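Local coordinates for lactococcal phage P2 ORF15 (Lactococcus phage p2, PDB 2WZP), which probably acts as a distal tail (Dit) protein, forming part of the baseplate at the tip of the phage tail, at residues Glu251-Val256 with Tyr297-Ile302; Val242-Asp247 with Gly305-Ile310. All blocks are in the same frame, centred on the assembly; numbering follows the deposited sequence.

Contact 1 of 2, residues Glu251-Val256 with Tyr297-Ile302; sequences EYTAIV and YRTRII
Residues 251-256 are a strand, and residues 297-302 run past it as an irregular loop with no strand pairing between them. The backbones come nearest at Ala254 and Tyr297, with CA atoms 5.0 Å apart, and at Thr253 and Arg298. The Ala254 carbonyl O lies near Tyr297 N, but the angle is too poor for a hydrogen bond. Thr253 OG1 donates to Thr299 O at 2.6 Å, in the carbonyl plane and on a lone pair. Thr253 OG1 stands opposite the backbone N (chi1 -155°), which turns the hydroxyl to the loop. The same atom lies at the edge of the Tyr297 ring, in its plane.

Strand 251-257 is an outermost strand, within this chain, of a four-stranded antiparallel sheet in the Dit C-terminal domain, and the loop covers part of it. Thr299 shapes the loop through an ST turn: Thr299 OG1 accepts from Ile301 N at 3.0 Å.

Ile255 lies alongside Tyr297, and both side chains point the same way. Ile255 CG1 sits over one face of the Tyr297 ring, offset toward the rim, 3.9 Å from its centroid in a CH-pi contact. The Tyr297 hydroxyl is hydrogen-bonded to Tyr277 OH. A basic side chain of another protein makes a cation-pi contact with Tyr297, so this residue also belongs to an interface.

At the other end, the Tyr252 ring meets the loop with its edge. Tyr252 CE1 is 3.5 Å from Ile301 O, and Thr299 CG2 also lies near the ring plane. Tyr252 OH reaches past Ile302 CA to a hydrogen bond with Glu303 N. Arg298 CB packs against Tyr252 O at 3.4 Å, while the guanidinium leads away from the strand.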
loop_
_atom_site.group_PDB
_atom_site.type_symbol
_atom_site.label_atom_id
_atom_site.label_comp_id
_atom_site.label_asym_id
_atom_site.label_seq_id
_atom_site.Cartn_x
_atom_site.Cartn_y
_atom_site.Cartn_z
ATOM N N GLU M 251 36.608 36.287 -36.294
ATOM C CA GLU M 251 36.977 36.159 -34.887
ATOM C C GLU M 251 35.802 36.499 -33.982
ATOM O O GLU M 251 35.143 37.519 -34.200
ATOM C CB GLU M 251 38.196 37.021 -34.573
ATOM C CG GLU M 251 38.658 36.946 -33.137
ATOM C CD GLU M 251 39.723 37.965 -32.810
ATOM O OE1 GLU M 251 40.651 38.138 -33.632
ATOM O OE2 GLU M 251 39.641 38.578 -31.723
ATOM N N TYR M 252 35.523 35.628 -32.998
ATOM C CA TYR M 252 34.403 35.830 -32.077
ATOM C C TYR M 252 34.846 35.930 -30.602
ATOM O O TYR M 252 34.049 36.351 -29.767
ATOM C CB TYR M 252 33.309 34.749 -32.282
ATOM C CG TYR M 252 33.768 33.347 -31.936
ATOM C CD1 TYR M 252 33.623 32.844 -30.644
ATOM C CD2 TYR M 252 34.380 32.538 -32.887
ATOM C CE1 TYR M 252 34.081 31.568 -30.308
ATOM C CE2 TYR M 252 34.823 31.255 -32.566
ATOM C CZ TYR M 252 34.679 30.777 -31.272
ATOM O OH TYR M 252 35.139 29.529 -30.935
ATOM N N THR M 253 36.086 35.495 -30.290
ATOM C CA THR M 253 36.723 35.516 -28.960
ATOM C C THR M 253 38.243 35.293 -29.081
ATOM O O THR M 253 38.714 34.725 -30.083
ATOM C CB THR M 253 36.041 34.558 -27.941
ATOM O OG1 THR M 253 36.307 35.036 -26.625
ATOM C CG2 THR M 253 36.522 33.104 -28.044
ATOM N N ALA M 254 38.996 35.725 -28.042
ATOM C CA ALA M 254 40.456 35.595 -27.953
ATOM C C ALA M 254 40.945 35.847 -26.521
ATOM O O ALA M 254 40.371 36.662 -25.791
ATOM C CB ALA M 254 41.126 36.584 -28.890
ATOM N N ILE M 255 42.016 35.154 -26.134
ATOM C CA ILE M 255 42.677 35.295 -24.833
ATOM C C ILE M 255 44.075 35.801 -25.194
ATOM O O ILE M 255 44.891 35.014 -25.651
ATOM C CB ILE M 255 42.685 33.943 -24.056
ATOM C CG1 ILE M 255 41.245 33.406 -23.873
ATOM C CG2 ILE M 255 43.401 34.087 -22.713
ATOM C CD1 ILE M 255 41.136 31.929 -23.748
ATOM N N VAL M 256 44.294 37.139 -25.114
ATOM C CA VAL M 256 45.529 37.839 -25.505
ATOM C C VAL M 256 46.051 38.650 -24.309
ATOM O O VAL M 256 45.258 39.256 -23.582
ATOM C CB VAL M 256 45.300 38.741 -26.764
ATOM C CG1 VAL M 256 46.601 39.328 -27.285
ATOM C CG2 VAL M 256 44.597 37.984 -27.878
ATOM N N TYR M 297 38.143 39.170 -25.227
ATOM C CA TYR M 297 37.659 37.978 -24.535
ATOM C C TYR M 297 36.154 38.143 -24.389
ATOM O O TYR M 297 35.685 38.534 -23.324
ATOM C CB TYR M 297 38.322 37.854 -23.157
ATOM C CG TYR M 297 38.294 36.470 -22.555
ATOM C CD1 TYR M 297 37.721 35.402 -23.233
ATOM C CD2 TYR M 297 38.895 36.212 -21.335
ATOM C CE1 TYR M 297 37.733 34.118 -22.704
ATOM C CE2 TYR M 297 38.932 34.926 -20.803
ATOM C CZ TYR M 297 38.342 33.881 -21.490
ATOM O OH TYR M 297 38.348 32.615 -20.958
ATOM N N ARG M 298 35.411 37.919 -25.484
ATOM C CA ARG M 298 33.969 38.095 -25.520
ATOM C C ARG M 298 33.289 36.960 -24.768
ATOM O O ARG M 298 32.380 37.202 -23.977
ATOM C CB ARG M 298 33.466 38.214 -26.986
ATOM C CG ARG M 298 31.944 37.905 -27.212
ATOM C CD ARG M 298 30.997 38.982 -26.653
ATOM N NE ARG M 298 29.571 38.616 -26.566
ATOM C CZ ARG M 298 28.994 37.986 -25.538
ATOM N NH1 ARG M 298 29.726 37.557 -24.512
ATOM N NH2 ARG M 298 27.689 37.751 -25.543
ATOM N N THR M 299 33.755 35.727 -24.993
ATOM C CA THR M 299 33.165 34.514 -24.422
ATOM C C THR M 299 34.190 33.399 -24.210
ATOM O O THR M 299 35.281 33.441 -24.781
ATOM C CB THR M 299 32.019 34.034 -25.339
ATOM O OG1 THR M 299 31.376 32.938 -24.701
ATOM C CG2 THR M 299 32.513 33.586 -26.751
ATOM N N ARG M 300 33.807 32.382 -23.429
ATOM C CA ARG M 300 34.597 31.179 -23.134
ATOM C C ARG M 300 33.979 30.036 -23.949
ATOM O O ARG M 300 34.553 28.949 -23.986
ATOM C CB ARG M 300 34.497 30.814 -21.629
ATOM C CG ARG M 300 35.544 31.433 -20.676
ATOM C CD ARG M 300 35.453 30.934 -19.196
ATOM N NE ARG M 300 34.203 31.379 -18.573
ATOM C CZ ARG M 300 33.046 30.720 -18.655
ATOM N NH1 ARG M 300 32.986 29.536 -19.255
ATOM N NH2 ARG M 300 31.942 31.238 -18.128
ATOM N N ILE M 301 32.793 30.266 -24.559
ATOM C CA ILE M 301 32.044 29.279 -25.336
ATOM C C ILE M 301 32.696 29.126 -26.721
ATOM O O ILE M 301 32.550 29.987 -27.603
ATOM C CB ILE M 301 30.502 29.587 -25.434
ATOM C CG1 ILE M 301 29.806 29.947 -24.098
ATOM C CG2 ILE M 301 29.753 28.487 -26.166
ATOM C CD1 ILE M 301 30.200 29.101 -22.778
ATOM N N ILE M 302 33.400 28.010 -26.895
ATOM C CA ILE M 302 34.136 27.691 -28.109
ATOM C C ILE M 302 33.233 27.038 -29.159
ATOM O O ILE M 302 32.678 25.954 -28.938
ATOM C CB ILE M 302 35.433 26.885 -27.796
ATOM C CG1 ILE M 302 36.330 27.558 -26.705
ATOM C CG2 ILE M 302 36.202 26.527 -29.038
ATOM C CD1 ILE M 302 36.624 29.113 -26.756
#

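Contact 2 of 2, residues Val242-Asp247 with Gly305-Ile310; sequences VRFLDD and GQMELI
Glu308 OE2 is gripped by two nitrogens of Arg243. Arg243 NE and Arg243 NH2 each donate to Glu308 OE2 at 3.2 Å, forming a side-on salt bridge. Both converge on one oxygen, so neither N-H can point straight at it, and the N-H...O angle at NE is 144°. They come from the same face of the carboxylate, whose plane is turned 56° from the guanidinium. The Arg243 chain is extended from CG to NE and runs beside Glu308. Arg243 NH1 has a second acidic partner, Glu251 OE1. Leu245 CD2 lies over the centre of one guanidinium face, and Leu245 CD1 is 3.4 Å from Glu308 OE1.

The two strands are antiparallel neighbours in the four-stranded sheet. Arg243 with Glu308 and Leu245 with Gln306 are hydrogen-bonded pairs, each closed by two backbone bonds. The shortest is Leu245 N to Gln306 O at 2.8 Å. Val242 with Leu309 and Phe244 with Met307 are non-hydrogen-bonded pairs.

Those residues form the opposite, apolar face. Met307 CG sits over the Phe244 ring, 3.9 Å from its centroid, in a CH-pi contact. Met307 SD approaches the ring obliquely and is 3.5 Å from Phe244 CZ, a Met-aromatic contact. A bend at chi3 (88°) carries Met307 CE to Val242 CG1. Trp218 and Ile220 of strand 218-220, on the other side of strand 305-310, pack on Phe244 and Met307.

This strand pair thus has one apolar face and one mixed face, where the salt bridge packs on Leu245. Arg243 lies between two carboxylates, which would probably favour its positive charge and keep Glu308 ionised.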
loop_
_atom_site.group_PDB
_atom_site.type_symbol
_atom_site.label_atom_id
_atom_site.label_comp_id
_atom_site.label_asym_id
_atom_site.label_seq_id
_atom_site.Cartn_x
_atom_site.Cartn_y
_atom_site.Cartn_z
ATOM N N VAL M 242 45.967 33.523 -28.049
ATOM C CA VAL M 242 45.251 32.726 -29.048
ATOM C C VAL M 242 43.939 33.405 -29.439
ATOM O O VAL M 242 43.336 34.087 -28.612
ATOM C CB VAL M 242 44.975 31.274 -28.541
ATOM C CG1 VAL M 242 46.271 30.481 -28.379
ATOM C CG2 VAL M 242 44.159 31.264 -27.240
ATOM N N ARG M 243 43.483 33.196 -30.686
ATOM C CA ARG M 243 42.182 33.693 -31.153
ATOM C C ARG M 243 41.328 32.584 -31.737
ATOM O O ARG M 243 41.863 31.595 -32.251
ATOM C CB ARG M 243 42.291 34.883 -32.103
ATOM C CG ARG M 243 42.821 34.573 -33.489
ATOM C CD ARG M 243 42.947 35.880 -34.210
ATOM N NE ARG M 243 43.143 35.699 -35.639
ATOM C CZ ARG M 243 42.482 36.358 -36.577
ATOM N NH1 ARG M 243 41.553 37.248 -36.247
ATOM N NH2 ARG M 243 42.746 36.141 -37.854
ATOM N N PHE M 244 40.000 32.749 -31.657
ATOM C CA PHE M 244 39.047 31.757 -32.119
ATOM C C PHE M 244 38.224 32.357 -33.209
ATOM O O PHE M 244 37.716 33.467 -33.064
ATOM C CB PHE M 244 38.152 31.276 -30.962
ATOM C CG PHE M 244 38.882 30.413 -29.960
ATOM C CD1 PHE M 244 38.880 29.029 -30.082
ATOM C CD2 PHE M 244 39.587 30.986 -28.906
ATOM C CE1 PHE M 244 39.584 28.235 -29.177
ATOM C CE2 PHE M 244 40.309 30.194 -28.016
ATOM C CZ PHE M 244 40.304 28.823 -28.155
ATOM N N LEU M 245 38.078 31.606 -34.296
ATOM C CA LEU M 245 37.333 31.989 -35.485
ATOM C C LEU M 245 36.177 31.027 -35.714
ATOM O O LEU M 245 36.347 29.821 -35.547
ATOM C CB LEU M 245 38.266 31.962 -36.718
ATOM C CG LEU M 245 39.694 32.539 -36.610
ATOM C CD1 LEU M 245 40.428 32.280 -37.874
ATOM C CD2 LEU M 245 39.692 34.050 -36.410
ATOM N N ASP M 246 35.020 31.551 -36.135
ATOM C CA ASP M 246 33.837 30.743 -36.446
ATOM C C ASP M 246 33.981 30.042 -37.811
ATOM O O ASP M 246 35.005 30.208 -38.485
ATOM C CB ASP M 246 32.546 31.588 -36.359
ATOM C CG ASP M 246 32.409 32.738 -37.355
ATOM O OD1 ASP M 246 31.466 33.552 -37.195
ATOM O OD2 ASP M 246 33.216 32.802 -38.319
ATOM N N ASP M 247 32.964 29.258 -38.216
ATOM C CA ASP M 247 32.974 28.515 -39.477
ATOM C C ASP M 247 33.172 29.362 -40.739
ATOM O O ASP M 247 33.747 28.858 -41.706
ATOM C CB ASP M 247 31.799 27.537 -39.594
ATOM C CG ASP M 247 30.425 28.117 -39.333
ATOM O OD1 ASP M 247 29.528 27.348 -38.919
ATOM O OD2 ASP M 247 30.259 29.356 -39.469
ATOM N N GLY M 305 34.995 25.875 -35.810
ATOM C CA GLY M 305 35.814 26.767 -36.605
ATOM C C GLY M 305 37.252 26.436 -36.335
ATOM O O GLY M 305 37.629 25.254 -36.342
ATOM N N GLN M 306 38.054 27.455 -36.030
ATOM C CA GLN M 306 39.468 27.203 -35.734
ATOM C C GLN M 306 40.130 28.172 -34.797
ATOM O O GLN M 306 39.739 29.340 -34.732
ATOM C CB GLN M 306 40.302 27.057 -37.007
ATOM C CG GLN M 306 40.270 28.224 -37.953
ATOM C CD GLN M 306 40.812 27.832 -39.304
ATOM O OE1 GLN M 306 41.397 28.668 -40.010
ATOM N NE2 GLN M 306 40.637 26.558 -39.693
ATOM N N MET M 307 41.165 27.679 -34.090
ATOM C CA MET M 307 41.969 28.511 -33.210
ATOM C C MET M 307 43.330 28.802 -33.870
ATOM O O MET M 307 44.015 27.889 -34.350
ATOM C CB MET M 307 42.173 27.896 -31.811
ATOM C CG MET M 307 42.890 28.808 -30.864
ATOM S SD MET M 307 43.398 27.934 -29.407
ATOM C CE MET M 307 44.996 27.312 -29.933
ATOM N N GLU M 308 43.709 30.086 -33.856
ATOM C CA GLU M 308 44.991 30.528 -34.357
ATOM C C GLU M 308 45.801 31.038 -33.193
ATOM O O GLU M 308 45.241 31.464 -32.182
ATOM C CB GLU M 308 44.815 31.634 -35.408
ATOM C CG GLU M 308 44.192 31.133 -36.709
ATOM C CD GLU M 308 44.047 32.182 -37.787
ATOM O OE1 GLU M 308 43.659 31.817 -38.922
ATOM O OE2 GLU M 308 44.290 33.377 -37.488
ATOM N N LEU M 309 47.121 30.957 -33.310
ATOM C CA LEU M 309 48.041 31.458 -32.306
ATOM C C LEU M 309 48.277 32.946 -32.575
ATOM O O LEU M 309 48.147 33.394 -33.714
ATOM C CB LEU M 309 49.382 30.717 -32.387
ATOM C CG LEU M 309 49.399 29.193 -32.350
ATOM C CD1 LEU M 309 50.842 28.670 -32.386
ATOM C CD2 LEU M 309 48.645 28.640 -31.141
ATOM N N ILE M 310 48.567 33.720 -31.534
ATOM C CA ILE M 310 48.912 35.132 -31.674
ATOM C C ILE M 310 50.294 35.285 -31.077
ATOM O O ILE M 310 50.459 35.143 -29.857
ATOM C CB ILE M 310 47.895 36.143 -31.085
ATOM C CG1 ILE M 310 46.536 36.035 -31.815
ATOM C CG2 ILE M 310 48.485 37.588 -31.156
ATOM C CD1 ILE M 310 45.492 36.571 -31.152
#

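In the fold
Following the chain from the N terminus, strand 218-220 of this sheet and strand 224-233 of the six-stranded sheet come before strand 240-246, which turns and returns as strand 251-257 beside it. The chain then passes through strands 265-269, 276-281 and 284-287 of the six-stranded sheet. Contact 1 closes this excursion when loop 297-302 comes back against strand 251-257. A few residues later, strand 305-310 pairs with strand 240-246 in contact 2, closing the larger loop. Contact 1 is therefore nested inside it. A probable hydrogen bond from Phe244 N to Thr253 O joins the two. Contact 2 joins two strands within the sheet, and contact 1 holds loop 297-302 against the outer strand.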